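Local coordinates for protein indole-3-pyruvate decarboxylase (Azospirillum brasilense, PDB 2NXW) that catalyses the thiamine diphosphate- and magnesium-dependent decarboxylation of indole-3-pyruvate to indole-3-acetaldehyde, a step in auxin biosynthesis, at residues A222-V233 with L286-G297; A434-R442 with A526-Q534. One frame throughout, in Å; residues are numbered along the deposited sequence.

Interaction 1 of 2, residues A222-V233 with L286-G297; sequences ATSPVLMVCVEV and LVEESDGLFLLG
The carboxylate of Asp291 receives two successive backbone amides at the start of the 222-233 segment: Ser224 N reaches Asp291 OD1 at 2.7 Å and Thr223 N reaches Asp291 OD2 at 2.8 Å. Both oxygens are met on their syn sides, so the carboxylate takes the two N-H groups as a fork. CG of Asp291 sits between its own backbone N and carbonyl carbon (chi1 62°), which brings the carboxylate to the amides of Thr223 and Ser224. Next to it Ser290 OG accepts from Gly292 N, closing an ST turn, and donates to Ser224 O, which joins the loop after helix 281-288 to the other chain segment. Water joins Ser224 OG to Leu286 O.

From there strands 225-229 and 292-296 run parallel, 10° apart, with a ladder of backbone hydrogen bonds alternating between them. Phe294 N lies 2.8 Å from Val226 O, almost in line with the carbonyl, and Met228 N returns to Phe294 O. Met228 and Val226 fill one face of the sheet: Met228 CG rests 3.6 Å from Leu293 CD1, and Met228 SD is 3.4 Å from Leu295 CD2, while CE turns to Val287 CG2 of helix 281-288. Val226 CG2 packs against Leu286 CG at 3.7 Å. On the other face Leu227 CD1 lies beside Phe294 CD2 at 3.6 Å, and helices 239-249 and 337-346 pack over this side.

Past the strand ends, Glu232 N bonds to Gly297 O at 3.1 Å. A CB on Gly297 would clash with Glu232 CB. The carboxylate of Glu232 itself pairs with Lys110. The two strands are neighbours within the sheet, helix-covered on the Leu227 and Phe294 face, consistent with the Rossmann-like central domain of thiamine diphosphate-dependent decarboxylases.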
# COMPACT_ATOMS: atom_id res chain seq x y z
N ALA A 222 21.23 -23.31 27.27
CA ALA A 222 22.18 -22.70 26.33
C ALA A 222 23.62 -22.92 26.77
O ALA A 222 23.93 -22.89 27.96
CB ALA A 222 21.89 -21.20 26.21
N THR A 223 24.51 -23.13 25.80
CA THR A 223 25.92 -23.33 26.10
C THR A 223 26.59 -21.97 26.35
O THR A 223 27.51 -21.87 27.16
CB THR A 223 26.64 -24.02 24.92
OG1 THR A 223 26.16 -25.37 24.79
CG2 THR A 223 28.15 -24.06 25.16
N SER A 224 26.11 -20.94 25.66
CA SER A 224 26.66 -19.60 25.81
C SER A 224 25.56 -18.54 25.87
O SER A 224 25.40 -17.72 24.96
CB SER A 224 27.61 -19.28 24.65
OG SER A 224 28.30 -18.06 24.88
N PRO A 225 24.76 -18.56 26.95
CA PRO A 225 23.68 -17.59 27.09
C PRO A 225 24.23 -16.19 27.36
O PRO A 225 25.32 -16.03 27.91
CB PRO A 225 22.90 -18.13 28.28
CG PRO A 225 23.97 -18.75 29.13
CD PRO A 225 24.81 -19.48 28.10
N VAL A 226 23.47 -15.19 26.94
CA VAL A 226 23.85 -13.80 27.14
C VAL A 226 22.62 -12.98 27.49
O VAL A 226 21.59 -13.10 26.83
CB VAL A 226 24.48 -13.20 25.87
CG1 VAL A 226 24.70 -11.69 26.06
CG2 VAL A 226 25.78 -13.90 25.54
N LEU A 227 22.73 -12.15 28.52
CA LEU A 227 21.63 -11.26 28.89
C LEU A 227 21.99 -9.87 28.38
O LEU A 227 23.02 -9.32 28.76
CB LEU A 227 21.43 -11.20 30.42
CG LEU A 227 20.44 -10.11 30.86
CD1 LEU A 227 19.04 -10.50 30.40
CD2 LEU A 227 20.45 -9.95 32.37
N MET A 228 21.15 -9.32 27.50
CA MET A 228 21.36 -7.96 26.98
C MET A 228 20.38 -7.01 27.64
O MET A 228 19.16 -7.23 27.62
CB MET A 228 21.17 -7.93 25.46
CG MET A 228 22.18 -8.75 24.69
SD MET A 228 22.39 -8.12 23.00
CE MET A 228 23.51 -6.77 23.31
N VAL A 229 20.91 -5.95 28.25
CA VAL A 229 20.08 -4.95 28.92
C VAL A 229 19.92 -3.81 27.93
O VAL A 229 20.89 -3.20 27.48
CB VAL A 229 20.76 -4.51 30.23
CG1 VAL A 229 19.96 -3.40 30.90
CG2 VAL A 229 20.87 -5.72 31.16
N CYS A 230 18.66 -3.53 27.60
CA CYS A 230 18.36 -2.58 26.54
C CYS A 230 17.48 -1.37 26.86
O CYS A 230 17.17 -1.12 28.03
CB CYS A 230 17.77 -3.40 25.39
SG CYS A 230 18.61 -5.05 25.20
N VAL A 231 17.07 -0.65 25.82
CA VAL A 231 16.32 0.60 25.98
C VAL A 231 15.10 0.59 26.90
O VAL A 231 14.94 1.49 27.72
CB VAL A 231 15.95 1.22 24.59
CG1 VAL A 231 14.82 0.47 23.94
CG2 VAL A 231 15.60 2.69 24.75
N GLU A 232 14.23 -0.41 26.79
CA GLU A 232 13.05 -0.42 27.65
C GLU A 232 13.38 -0.49 29.15
O GLU A 232 12.60 -0.01 29.98
CB GLU A 232 12.11 -1.57 27.28
CG GLU A 232 11.42 -1.40 25.93
CD GLU A 232 10.33 -2.42 25.72
OE1 GLU A 232 10.47 -3.54 26.25
OE2 GLU A 232 9.34 -2.11 25.01
N VAL A 233 14.52 -1.06 29.49
CA VAL A 233 14.91 -1.15 30.90
C VAL A 233 15.11 0.27 31.42
O VAL A 233 14.70 0.60 32.54
CB VAL A 233 16.21 -1.96 31.07
CG1 VAL A 233 16.69 -1.88 32.54
CG2 VAL A 233 15.95 -3.42 30.68
N LEU A 286 30.71 -12.56 21.40
CA LEU A 286 29.90 -13.12 22.47
C LEU A 286 28.41 -13.03 22.14
O LEU A 286 27.66 -14.00 22.30
CB LEU A 286 30.16 -12.37 23.78
CG LEU A 286 29.32 -12.82 24.98
CD1 LEU A 286 29.69 -14.25 25.35
CD2 LEU A 286 29.58 -11.89 26.16
N VAL A 287 27.98 -11.86 21.67
CA VAL A 287 26.59 -11.64 21.32
C VAL A 287 26.14 -12.40 20.08
O VAL A 287 25.11 -13.10 20.08
CB VAL A 287 26.32 -10.12 21.10
CG1 VAL A 287 24.92 -9.90 20.53
CG2 VAL A 287 26.46 -9.38 22.42
N GLU A 288 26.91 -12.28 19.01
CA GLU A 288 26.54 -12.93 17.76
C GLU A 288 26.66 -14.45 17.74
O GLU A 288 26.02 -15.10 16.91
CB GLU A 288 27.33 -12.28 16.62
CG GLU A 288 27.03 -10.79 16.53
CD GLU A 288 27.78 -10.08 15.42
OE1 GLU A 288 28.59 -10.75 14.73
OE2 GLU A 288 27.56 -8.87 15.25
N GLU A 289 27.44 -15.02 18.65
CA GLU A 289 27.58 -16.47 18.70
C GLU A 289 26.73 -17.09 19.81
O GLU A 289 26.72 -18.31 19.99
CB GLU A 289 29.05 -16.86 18.93
CG GLU A 289 29.99 -16.32 17.87
CD GLU A 289 31.36 -16.96 17.95
OE1 GLU A 289 31.83 -17.23 19.08
OE2 GLU A 289 31.98 -17.18 16.89
N SER A 290 26.00 -16.26 20.54
CA SER A 290 25.16 -16.77 21.63
C SER A 290 24.03 -17.69 21.15
O SER A 290 23.36 -17.40 20.16
CB SER A 290 24.57 -15.61 22.43
OG SER A 290 23.71 -16.10 23.45
N ASP A 291 23.82 -18.79 21.88
CA ASP A 291 22.75 -19.73 21.55
C ASP A 291 21.61 -19.58 22.56
O ASP A 291 20.76 -20.46 22.70
CB ASP A 291 23.30 -21.17 21.52
CG ASP A 291 23.85 -21.62 22.87
OD1 ASP A 291 24.31 -20.77 23.66
OD2 ASP A 291 23.85 -22.85 23.12
N GLY A 292 21.61 -18.44 23.26
CA GLY A 292 20.59 -18.13 24.25
C GLY A 292 20.71 -16.64 24.53
O GLY A 292 21.14 -16.23 25.62
N LEU A 293 20.36 -15.84 23.53
CA LEU A 293 20.45 -14.38 23.62
C LEU A 293 19.15 -13.76 24.13
O LEU A 293 18.16 -13.69 23.41
CB LEU A 293 20.80 -13.81 22.25
CG LEU A 293 21.09 -12.31 22.14
CD1 LEU A 293 22.31 -11.93 22.97
CD2 LEU A 293 21.32 -11.97 20.67
N PHE A 294 19.17 -13.30 25.37
CA PHE A 294 17.98 -12.70 25.98
C PHE A 294 18.03 -11.18 25.80
O PHE A 294 18.77 -10.49 26.51
CB PHE A 294 17.97 -13.08 27.47
CG PHE A 294 16.70 -12.73 28.20
CD1 PHE A 294 15.61 -12.15 27.55
CD2 PHE A 294 16.59 -13.00 29.56
CE1 PHE A 294 14.43 -11.85 28.26
CE2 PHE A 294 15.43 -12.71 30.28
CZ PHE A 294 14.35 -12.13 29.62
N LEU A 295 17.26 -10.68 24.84
CA LEU A 295 17.20 -9.25 24.55
C LEU A 295 16.11 -8.66 25.44
O LEU A 295 14.92 -8.69 25.09
CB LEU A 295 16.86 -9.00 23.08
CG LEU A 295 17.83 -9.59 22.06
CD1 LEU A 295 17.31 -9.32 20.65
CD2 LEU A 295 19.22 -8.99 22.25
N LEU A 296 16.52 -8.11 26.57
CA LEU A 296 15.57 -7.54 27.51
C LEU A 296 15.26 -6.08 27.16
O LEU A 296 15.97 -5.17 27.59
CB LEU A 296 16.12 -7.66 28.94
CG LEU A 296 15.17 -7.38 30.10
CD1 LEU A 296 14.08 -8.44 30.15
CD2 LEU A 296 15.96 -7.38 31.41
N GLY A 297 14.21 -5.89 26.35
CA GLY A 297 13.76 -4.55 25.96
C GLY A 297 14.44 -3.91 24.77
O GLY A 297 14.43 -2.69 24.65
O HOH W 1 28.39 -16.66 22.71

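Interaction 2 of 2, residues A434-R442 with A526-Q534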
# COMPACT_ATOMS: atom_id res chain seq x y z
N ALA A 434 17.78 18.91 27.18
CA ALA A 434 18.23 18.24 28.38
C ALA A 434 18.64 19.26 29.43
O ALA A 434 18.25 19.14 30.60
CB ALA A 434 19.40 17.30 28.07
N GLN A 435 19.41 20.28 29.05
CA GLN A 435 19.82 21.23 30.07
C GLN A 435 18.65 22.04 30.62
O GLN A 435 18.67 22.46 31.78
CB GLN A 435 20.95 22.14 29.55
CG GLN A 435 21.62 22.89 30.72
CD GLN A 435 23.03 23.40 30.46
OE1 GLN A 435 23.50 24.32 31.15
NE2 GLN A 435 23.72 22.81 29.49
N CYS A 436 17.60 22.24 29.83
CA CYS A 436 16.45 22.98 30.35
C CYS A 436 15.82 22.25 31.53
O CYS A 436 15.25 22.89 32.42
CB CYS A 436 15.38 23.19 29.27
SG CYS A 436 15.75 24.50 28.09
N VAL A 437 15.93 20.92 31.56
CA VAL A 437 15.33 20.15 32.65
C VAL A 437 16.35 19.52 33.60
O VAL A 437 15.96 18.77 34.50
CB VAL A 437 14.40 19.03 32.10
CG1 VAL A 437 13.31 19.65 31.22
CG2 VAL A 437 15.19 17.97 31.31
N SER A 438 17.62 19.86 33.45
CA SER A 438 18.69 19.28 34.27
C SER A 438 18.99 19.94 35.60
O SER A 438 19.91 19.53 36.30
CB SER A 438 19.97 19.23 33.45
OG SER A 438 20.53 20.54 33.37
N GLY A 439 18.23 20.97 35.96
CA GLY A 439 18.46 21.61 37.24
C GLY A 439 19.88 22.12 37.39
O GLY A 439 20.52 21.93 38.44
N GLY A 440 20.37 22.76 36.34
CA GLY A 440 21.71 23.33 36.35
C GLY A 440 22.88 22.43 35.96
O GLY A 440 24.00 22.93 35.84
N LYS A 441 22.64 21.13 35.79
CA LYS A 441 23.72 20.24 35.39
C LYS A 441 24.07 20.61 33.96
O LYS A 441 23.20 20.62 33.08
CB LYS A 441 23.29 18.77 35.48
CG LYS A 441 22.99 18.30 36.92
CD LYS A 441 24.24 18.27 37.77
CE LYS A 441 24.00 17.54 39.10
NZ LYS A 441 23.12 18.31 40.04
N ARG A 442 25.33 20.92 33.73
CA ARG A 442 25.77 21.34 32.41
C ARG A 442 25.82 20.18 31.44
O ARG A 442 26.17 19.07 31.81
CB ARG A 442 27.13 22.01 32.54
CG ARG A 442 27.44 22.98 31.44
CD ARG A 442 28.66 23.83 31.78
NE ARG A 442 28.69 25.01 30.93
CZ ARG A 442 29.70 25.87 30.83
NH1 ARG A 442 30.82 25.70 31.54
NH2 ARG A 442 29.59 26.89 29.99
N ALA A 526 36.32 26.81 28.61
CA ALA A 526 34.89 26.59 28.49
C ALA A 526 34.31 26.10 29.81
O ALA A 526 33.27 26.61 30.25
CB ALA A 526 34.61 25.55 27.38
N PHE A 527 34.95 25.12 30.43
CA PHE A 527 34.47 24.60 31.70
C PHE A 527 34.55 25.65 32.81
O PHE A 527 33.73 25.65 33.72
CB PHE A 527 35.26 23.36 32.11
CG PHE A 527 34.66 22.09 31.61
CD1 PHE A 527 33.64 21.46 32.32
CD2 PHE A 527 35.09 21.53 30.41
CE1 PHE A 527 33.05 20.30 31.85
CE2 PHE A 527 34.51 20.36 29.93
CZ PHE A 527 33.49 19.75 30.65
N ALA A 528 35.53 26.54 32.73
CA ALA A 528 35.68 27.55 33.76
C ALA A 528 34.71 28.72 33.60
O ALA A 528 34.59 29.55 34.50
CB ALA A 528 37.11 28.07 33.75
N THR A 529 34.01 28.75 32.48
CA THR A 529 33.11 29.86 32.16
C THR A 529 31.65 29.48 32.00
O THR A 529 31.24 29.00 30.94
CB THR A 529 33.57 30.55 30.85
OG1 THR A 529 34.99 30.78 30.90
CG2 THR A 529 32.87 31.88 30.67
N ARG A 530 30.86 29.69 33.04
CA ARG A 530 29.43 29.40 32.97
C ARG A 530 28.69 30.72 32.75
O ARG A 530 29.30 31.80 32.79
CB ARG A 530 28.96 28.72 34.26
CG ARG A 530 29.48 27.29 34.35
CD ARG A 530 28.57 26.40 35.19
NE ARG A 530 27.29 26.17 34.53
CZ ARG A 530 26.39 25.27 34.95
NH1 ARG A 530 26.64 24.52 36.02
NH2 ARG A 530 25.24 25.13 34.29
N GLY A 531 27.39 30.64 32.49
CA GLY A 531 26.59 31.84 32.26
C GLY A 531 26.30 32.16 30.80
O GLY A 531 25.38 32.91 30.49
N ARG A 532 27.11 31.60 29.90
CA ARG A 532 26.97 31.79 28.45
C ARG A 532 27.38 30.47 27.80
O ARG A 532 28.28 29.81 28.31
CB ARG A 532 27.92 32.88 27.94
CG ARG A 532 27.53 34.30 28.35
CD ARG A 532 28.67 35.28 28.10
NE ARG A 532 28.99 35.49 26.68
CZ ARG A 532 28.30 36.26 25.85
NH1 ARG A 532 27.23 36.93 26.29
NH2 ARG A 532 28.68 36.40 24.59
N PHE A 533 26.72 30.08 26.71
CA PHE A 533 27.15 28.84 26.06
C PHE A 533 28.57 29.03 25.55
O PHE A 533 29.01 30.14 25.23
CB PHE A 533 26.17 28.42 24.94
CG PHE A 533 26.27 29.21 23.66
CD1 PHE A 533 27.30 28.96 22.76
CD2 PHE A 533 25.30 30.15 23.32
CE1 PHE A 533 27.36 29.64 21.54
CE2 PHE A 533 25.35 30.84 22.10
CZ PHE A 533 26.39 30.57 21.20
N GLN A 534 29.30 27.92 25.52
CA GLN A 534 30.69 27.93 25.09
C GLN A 534 30.83 27.04 23.87
O GLN A 534 30.60 25.83 23.96
CB GLN A 534 31.58 27.41 26.21
CG GLN A 534 31.44 28.19 27.52
CD GLN A 534 32.02 29.58 27.42
OE1 GLN A 534 33.17 29.76 27.03
NE2 GLN A 534 31.21 30.58 27.78
O HOH W 2 31.39 24.04 33.83
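In the C-terminal thiamine diphosphate-binding domain, a parallel sheet flanked by helices, this contact joins the type I' turn that leads from helix 427-437 into strand 443-448 to the loop between helix 516-528 and strand 534-539. Arg442 spans the gap with its chain stretched from CG to NE, CG standing opposite the backbone N (chi1 -155°), and delivers its guanidinium to the carbonyls at the end of helix 516-528. There Arg442 NH1 donates to Ala526 O at 2.9 Å and Arg442 NH2 to Thr529 O at 2.8 Å, each acceptor tilted some way out of the guanidinium plane. Ala526 O also takes Thr529 N, which arrives from the opposite face of its carbonyl. Water extends the grip from NH1 to Phe527 O, and Asp468 O accepts from NE. With an alanine here, Thr529 O is likely to lose its arginine donor and Ala526 O one of its two donors, and Arg530 CG the flat group it lies against.

Arg530 slides past Arg442 in the opposite sense, the two guanidinium planes only 12° apart, and lays its CG over one face of the Arg442 group, 3.5 Å from Arg442 NH1. Arg442 NE and Arg530 NE are 4.0 Å apart, and Arg530 NE makes a salt bridge with Asp468, which probably helps the two positive groups lie close. A bend at chi3 (68°) turns the end of Arg530 to the turn, where Arg530 NH1 and NH2 both donate to the single oxygen Gly440 O, at 3.1 and 3.0 Å, and that oxygen lies almost exactly in the guanidinium plane.

Interactions 1 and 2 lie on opposite sides of the centre of the chain, in the central and C-terminal domains, with nearest atoms about 15 Å apart. Interaction 1 is a buried sheet core: neighbouring strands share a backbone ladder, apolar side chains pack on both faces, and a carboxylate collects amides at one end. Interaction 2 is smaller and partly exposed, and joins connecting loops beside a different sheet instead of pairing its strands. Unlike the Asp291 carboxylate, which accepts from backbone amides, its arginines donate to backbone carbonyls, and it buries 292 Å² against 930 Å². Neither contact reaches the cofactor or the magnesium.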